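Local structure of haloacid dehalogenase-like hydrolase (Bacteroides thetaiotaomicron, 4JB3) at residues Q45-L50 / L103-E108; V34-D39 / P143-E148. The protein removes phosphate from ribitol 5-phosphate and ribitol 1-phosphate, and also dephosphorylates a riboflavin precursor, as a phosphatase of the haloacid dehalogenase superfamily. All coordinates share one frame; numbering follows the deposited sequence. Where two conformers were deposited one is given.

Contact 1 of 2, residues Q45-L50 / L103-E108; sequences QAFIKL and LGFFNE
The rings of Phe47 and Phe105 meet obliquely, with Phe47 CE1 4.2 Å from Phe105 CE2. Trp102 joins both: it meets Phe47 edge-to-face and lies at about 20° to the plane of Phe105. Phe68 makes a second edge-to-face pair with Phe47, while CB of Phe105 sits over one face of Phe106, 3.6 Å above the ring plane and offset toward its rim. The helices between the first strand of the Rossmann-like core and 103-108 are consistent with the C1-type cap of haloacid dehalogenase phosphatases, and the cluster probably lies at its base. One wall is helix 40-50; the other is the type I beta turn Leu103 to Phe106 that follows helix 95-103, closed by Phe106 N bonding to Leu103 O.

Neither ring leaves its backbone directly toward the partner segment; in both residues the far end of the side chain closes the distance. The side chain of Phe105 is about 4 Å from the bound glycerol, which places this end of the cluster next to that ligand and probably near the active-site entrance.

The second point of contact is aliphatic. Gly104 presents only backbone to the helix, and its CA comes within 5.5 Å of the Ala46 CA. No hydrogen bond crosses between the segments, which bury 98 Å² together. Polar ties come instead from Lys42, one turn before Ala46, whose NZ bonds to both Gly104 O and Phe106 O. Beside them the Ala46 methyl, CB, packs on Gly104 CA at 4.1 Å.

Contact 2 of 2, residues V34-D39 / P143-E148; sequences VIVDID and PEFSSE
Two aliphatic side chains, Ile35 and Val36, abut the rim of the Phe145 ring, and every contact across this interface is apolar. Val36 CG2 lies 4.0 Å from Phe145 CE1, and Ile35 CG2 lies 4.3 Å from Phe145 CZ. Both methyls lie near the ring plane, an edge contact, and the carbons they meet, CE1 and CZ, are adjacent. Val36 was modelled in two conformers, and its distance holds for one of them. There CG1 is anti to the backbone N (chi1 -176°), which leaves CG2 as the branch directed at the ring. Phe145 and Val36 approach from opposite directions. The phenylalanine, with CG anti to its own N (chi1 179°), covers about half of the 10.3 Å between their CA atoms; the valine branch and the van der Waals gap make up the rest. Only 77 Å² is buried between the segments, yet all three touching residues are buried in the whole protein. Trp139 adds an edge-to-face aromatic partner to Phe145.

No hydrogen bond crosses; polar groups bond within their own segment or to other parts of the chain. Ser146 OG accepts from Glu148 N at 3.0 Å with an N-H...O angle of 150°, an ST turn that shapes the loop just after the phenylalanine. In the other segment Asp39 is the N-cap of helix 40-50, its OD1 bonded to Lys42 N, and Val34 O accepts from both Lys113 NZ and Trp218 NE1.

The short helix 31-35, directly after the strand ending beside the predicted nucleophile Asp30, fits the squiggle of the haloacid dehalogenase fold. Ile35 touches both Phe29 of the central strand 26-29 and Ile117 of helix 111-120, while Phe145, in the loop between helix 134-140 and strand 158-161, touches Leu114 of helix 111-120.

How the contacts relate
Both contacts are buried and apolar, but contact 2 lies nearer the chain centre, about 10 Å away against 16 Å for contact 1. Contact 1, probably at the base of the cap, divides about evenly between an aromatic pair and an alanine-glycine packing; contact 2 sets aliphatic methyls against a single ring in the catalytic core. Their centres are 14 Å apart, bridged by 34-39 and 103-108, which run antiparallel: Phe105 O is 2.7 Å from Asp39 N, and Asn107 N is 3.2 Å from Asp37 O, both probable hydrogen bonds. Such pairing suits the two linkers that join a cap to its core. Thus the polar bonding absent from each interface appears between the contacts.

Contact 1 of 2, residues Q45-L50 / L103-E108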
loop_
_atom_site.group_PDB
_atom_site.type_symbol
_atom_site.label_atom_id
_atom_site.label_comp_id
_atom_site.label_asym_id
_atom_site.label_seq_id
_atom_site.Cartn_x
_atom_site.Cartn_y
_atom_site.Cartn_z
ATOM N N GLN A 45 8.484 17.352 -2.686
ATOM C CA GLN A 45 8.065 18.742 -2.486
ATOM C C GLN A 45 7.437 18.965 -1.109
ATOM O O GLN A 45 7.717 19.975 -0.458
ATOM C CB GLN A 45 7.065 19.161 -3.569
ATOM C CG GLN A 45 7.666 19.357 -4.952
ATOM C CD GLN A 45 8.596 20.554 -5.020
ATOM O OE1 GLN A 45 8.226 21.668 -4.640
ATOM N NE2 GLN A 45 9.813 20.328 -5.503
ATOM N N ALA A 46 6.597 18.026 -0.671
ATOM C CA ALA A 46 5.891 18.165 0.601
ATOM C C ALA A 46 6.869 18.125 1.765
ATOM O O ALA A 46 6.705 18.864 2.743
ATOM C CB ALA A 46 4.841 17.080 0.746
ATOM N N PHE A 47 7.873 17.256 1.681
ATOM C CA PHE A 47 8.870 17.206 2.751
ATOM C C PHE A 47 9.849 18.371 2.713
ATOM O O PHE A 47 10.281 18.844 3.764
ATOM C CB PHE A 47 9.580 15.848 2.813
ATOM C CG PHE A 47 8.763 14.783 3.492
ATOM C CD1 PHE A 47 7.854 14.008 2.769
ATOM C CD2 PHE A 47 8.875 14.577 4.863
ATOM C CE1 PHE A 47 7.087 13.036 3.402
ATOM C CE2 PHE A 47 8.115 13.603 5.502
ATOM C CZ PHE A 47 7.217 12.834 4.775
ATOM N N ILE A 48 10.196 18.855 1.520
ATOM C CA ILE A 48 11.030 20.057 1.423
ATOM C C ILE A 48 10.345 21.232 2.127
ATOM O O ILE A 48 11.001 22.014 2.815
ATOM C CB ILE A 48 11.362 20.410 -0.048
ATOM C CG1 ILE A 48 12.370 19.406 -0.610
ATOM C CG2 ILE A 48 11.910 21.826 -0.158
ATOM C CD1 ILE A 48 12.631 19.550 -2.102
ATOM N N LYS A 49 9.018 21.308 2.001
ATOM C CA LYS A 49 8.225 22.365 2.631
ATOM C C LYS A 49 8.422 22.395 4.154
ATOM O O LYS A 49 8.387 23.464 4.761
ATOM C CB LYS A 49 6.738 22.200 2.275
ATOM C CG LYS A 49 5.807 23.208 2.944
ATOM C CD LYS A 49 4.384 23.117 2.401
ATOM C CE LYS A 49 3.452 24.079 3.129
ATOM N NZ LYS A 49 2.081 24.080 2.547
ATOM N N LEU A 50 8.656 21.223 4.748
ATOM C CA LEU A 50 8.909 21.122 6.194
ATOM C C LEU A 50 10.314 21.538 6.589
ATOM O O LEU A 50 10.585 21.765 7.772
ATOM C CB LEU A 50 8.714 19.688 6.680
ATOM C CG LEU A 50 7.356 19.016 6.585
ATOM C CD1 LEU A 50 7.464 17.631 7.197
ATOM C CD2 LEU A 50 6.300 19.839 7.296
ATOM N N LEU A 103 1.075 12.604 3.317
ATOM C CA LEU A 103 -0.030 12.513 2.364
ATOM C C LEU A 103 0.358 13.093 1.002
ATOM O O LEU A 103 -0.333 12.862 0.001
ATOM C CB LEU A 103 -1.285 13.180 2.920
ATOM C CG LEU A 103 -1.844 12.484 4.163
ATOM C CD1 LEU A 103 -3.112 13.170 4.632
ATOM C CD2 LEU A 103 -2.109 11.014 3.895
ATOM N N GLY A 104 1.472 13.818 0.964
ATOM C CA GLY A 104 2.030 14.314 -0.279
ATOM C C GLY A 104 2.412 13.206 -1.242
ATOM O O GLY A 104 2.532 13.448 -2.442
ATOM N N PHE A 105 2.597 11.990 -0.723
ATOM C CA PHE A 105 2.904 10.844 -1.580
ATOM C C PHE A 105 1.740 10.456 -2.474
ATOM O O PHE A 105 1.935 9.780 -3.482
ATOM C CB PHE A 105 3.226 9.611 -0.732
ATOM C CG PHE A 105 4.687 9.413 -0.443
ATOM C CD1 PHE A 105 5.523 8.829 -1.388
ATOM C CD2 PHE A 105 5.214 9.762 0.787
ATOM C CE1 PHE A 105 6.875 8.629 -1.116
ATOM C CE2 PHE A 105 6.560 9.569 1.066
ATOM C CZ PHE A 105 7.389 8.998 0.111
ATOM N N PHE A 106 0.525 10.844 -2.095
ATOM C CA PHE A 106 -0.666 10.246 -2.699
ATOM C C PHE A 106 -1.524 11.190 -3.514
ATOM O O PHE A 106 -1.668 12.360 -3.175
ATOM C CB PHE A 106 -1.531 9.600 -1.610
ATOM C CG PHE A 106 -0.798 8.581 -0.796
ATOM C CD1 PHE A 106 -0.660 7.287 -1.257
ATOM C CD2 PHE A 106 -0.231 8.908 0.420
ATOM C CE1 PHE A 106 0.021 6.333 -0.511
ATOM C CE2 PHE A 106 0.461 7.963 1.154
ATOM C CZ PHE A 106 0.585 6.676 0.687
ATOM N N ASN A 107 -2.102 10.662 -4.589
ATOM C CA ASN A 107 -3.156 11.371 -5.314
ATOM C C ASN A 107 -4.486 10.894 -4.750
ATOM O O ASN A 107 -4.522 9.875 -4.083
ATOM C CB ASN A 107 -3.096 11.059 -6.813
ATOM C CG ASN A 107 -1.855 11.614 -7.480
ATOM O OD1 ASN A 107 -1.336 12.656 -7.083
ATOM N ND2 ASN A 107 -1.377 10.921 -8.507
ATOM N N GLU A 108 -5.579 11.609 -4.999
ATOM C CA GLU A 108 -6.884 11.114 -4.559
ATOM C C GLU A 108 -7.158 9.766 -5.222
ATOM O O GLU A 108 -6.693 9.515 -6.336
ATOM C CB GLU A 108 -7.996 12.114 -4.883
ATOM C CG GLU A 108 -7.961 13.390 -4.029
ATOM C CD GLU A 108 -8.387 13.167 -2.584
ATOM O OE1 GLU A 108 -8.748 12.026 -2.220
ATOM O OE2 GLU A 108 -8.359 14.144 -1.805
#

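Contact 2 of 2, residues V34-D39 / P143-E148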
loop_
_atom_site.group_PDB
_atom_site.type_symbol
_atom_site.label_atom_id
_atom_site.label_comp_id
_atom_site.label_asym_id
_atom_site.label_seq_id
_atom_site.Cartn_x
_atom_site.Cartn_y
_atom_site.Cartn_z
ATOM N N VAL A 34 -0.845 0.882 -6.152
ATOM C CA VAL A 34 -1.837 -0.077 -6.634
ATOM C C VAL A 34 -3.252 0.443 -6.409
ATOM O O VAL A 34 -3.966 0.764 -7.366
ATOM C CB VAL A 34 -1.621 -1.468 -5.989
ATOM C CG1 VAL A 34 -2.726 -2.439 -6.386
ATOM C CG2 VAL A 34 -0.257 -2.020 -6.403
ATOM N N ILE A 35 -3.645 0.572 -5.148
ATOM C CA ILE A 35 -4.979 1.096 -4.843
ATOM C C ILE A 35 -5.010 2.620 -4.999
ATOM O O ILE A 35 -5.975 3.178 -5.532
ATOM C CB ILE A 35 -5.425 0.668 -3.439
ATOM C CG1 ILE A 35 -5.639 -0.848 -3.421
ATOM C CG2 ILE A 35 -6.701 1.381 -3.033
ATOM C CD1 ILE A 35 -5.976 -1.420 -2.056
ATOM N N VAL A 36 -3.953 3.289 -4.537
ATOM C CA VAL A 36 -3.824 4.740 -4.647
ATOM C C VAL A 36 -2.511 5.074 -5.365
ATOM O O VAL A 36 -1.485 4.441 -5.102
ATOM C CB VAL A 36 -3.844 5.417 -3.248
ATOM C CG1 VAL A 36 -3.796 6.922 -3.381
ATOM C CG2 VAL A 36 -5.095 4.997 -2.459
ATOM N N ASP A 37 -2.537 6.051 -6.272
ATOM C CA ASP A 37 -1.329 6.477 -6.985
ATOM C C ASP A 37 -0.299 7.075 -6.037
ATOM O O ASP A 37 -0.648 7.848 -5.139
ATOM C CB ASP A 37 -1.623 7.604 -7.979
ATOM C CG ASP A 37 -2.638 7.244 -9.022
ATOM O OD1 ASP A 37 -3.002 6.063 -9.140
ATOM O OD2 ASP A 37 -3.059 8.176 -9.747
ATOM N N ILE A 38 0.970 6.745 -6.265
ATOM C CA ILE A 38 2.096 7.405 -5.593
ATOM C C ILE A 38 2.697 8.445 -6.527
ATOM O O ILE A 38 2.874 8.185 -7.718
ATOM C CB ILE A 38 3.221 6.390 -5.254
ATOM C CG1 ILE A 38 2.743 5.355 -4.247
ATOM C CG2 ILE A 38 4.471 7.105 -4.724
ATOM C CD1 ILE A 38 2.126 5.961 -3.040
ATOM N N ASP A 39 3.013 9.627 -6.002
ATOM C CA ASP A 39 3.776 10.621 -6.741
ATOM C C ASP A 39 4.964 11.020 -5.875
ATOM O O ASP A 39 4.838 11.866 -4.981
ATOM C CB ASP A 39 2.911 11.841 -7.063
ATOM C CG ASP A 39 3.603 12.829 -8.002
ATOM O OD1 ASP A 39 4.850 12.896 -8.019
ATOM O OD2 ASP A 39 2.890 13.543 -8.737
ATOM N N PRO A 143 -13.221 7.328 7.534
ATOM C CA PRO A 143 -14.166 7.733 6.488
ATOM C C PRO A 143 -13.610 8.813 5.559
ATOM O O PRO A 143 -14.213 9.064 4.520
ATOM C CB PRO A 143 -15.347 8.294 7.282
ATOM C CG PRO A 143 -15.284 7.596 8.597
ATOM C CD PRO A 143 -13.814 7.397 8.883
ATOM N N GLU A 144 -12.484 9.428 5.909
ATOM C CA GLU A 144 -11.888 10.452 5.045
ATOM C C GLU A 144 -11.075 9.883 3.881
ATOM O O GLU A 144 -10.532 10.638 3.081
ATOM C CB GLU A 144 -11.018 11.406 5.856
ATOM C CG GLU A 144 -11.769 12.149 6.938
ATOM C CD GLU A 144 -10.886 13.141 7.660
ATOM O OE1 GLU A 144 -9.816 12.731 8.159
ATOM O OE2 GLU A 144 -11.257 14.332 7.714
ATOM N N PHE A 145 -10.999 8.560 3.792
ATOM C CA PHE A 145 -10.233 7.890 2.738
ATOM C C PHE A 145 -10.652 8.376 1.350
ATOM O O PHE A 145 -9.797 8.663 0.493
ATOM C CB PHE A 145 -10.429 6.379 2.879
ATOM C CG PHE A 145 -9.715 5.552 1.850
ATOM C CD1 PHE A 145 -8.463 5.916 1.363
ATOM C CD2 PHE A 145 -10.282 4.363 1.404
ATOM C CE1 PHE A 145 -7.815 5.114 0.417
ATOM C CE2 PHE A 145 -9.641 3.565 0.466
ATOM C CZ PHE A 145 -8.402 3.943 -0.032
ATOM N N SER A 146 -11.962 8.481 1.135
ATOM C CA SER A 146 -12.498 8.917 -0.156
ATOM C C SER A 146 -13.880 9.522 -0.006
ATOM O O SER A 146 -14.467 9.484 1.072
ATOM C CB SER A 146 -12.568 7.740 -1.127
ATOM O OG SER A 146 -13.822 7.076 -1.044
ATOM N N SER A 147 -14.410 10.060 -1.100
ATOM C CA SER A 147 -15.739 10.660 -1.083
ATOM C C SER A 147 -16.858 9.644 -0.857
ATOM O O SER A 147 -17.991 10.029 -0.561
ATOM C CB SER A 147 -15.999 11.420 -2.378
ATOM O OG SER A 147 -15.902 10.556 -3.496
ATOM N N GLU A 148 -16.549 8.358 -1.006
ATOM C CA GLU A 148 -17.521 7.304 -0.707
ATOM C C GLU A 148 -17.671 7.076 0.800
ATOM O O GLU A 148 -18.631 6.441 1.247
ATOM C CB GLU A 148 -17.144 6.000 -1.422
ATOM C CG GLU A 148 -17.421 6.006 -2.924
ATOM C CD GLU A 148 -18.898 6.159 -3.245
ATOM O OE1 GLU A 148 -19.736 5.643 -2.473
ATOM O OE2 GLU A 148 -19.226 6.808 -4.263
#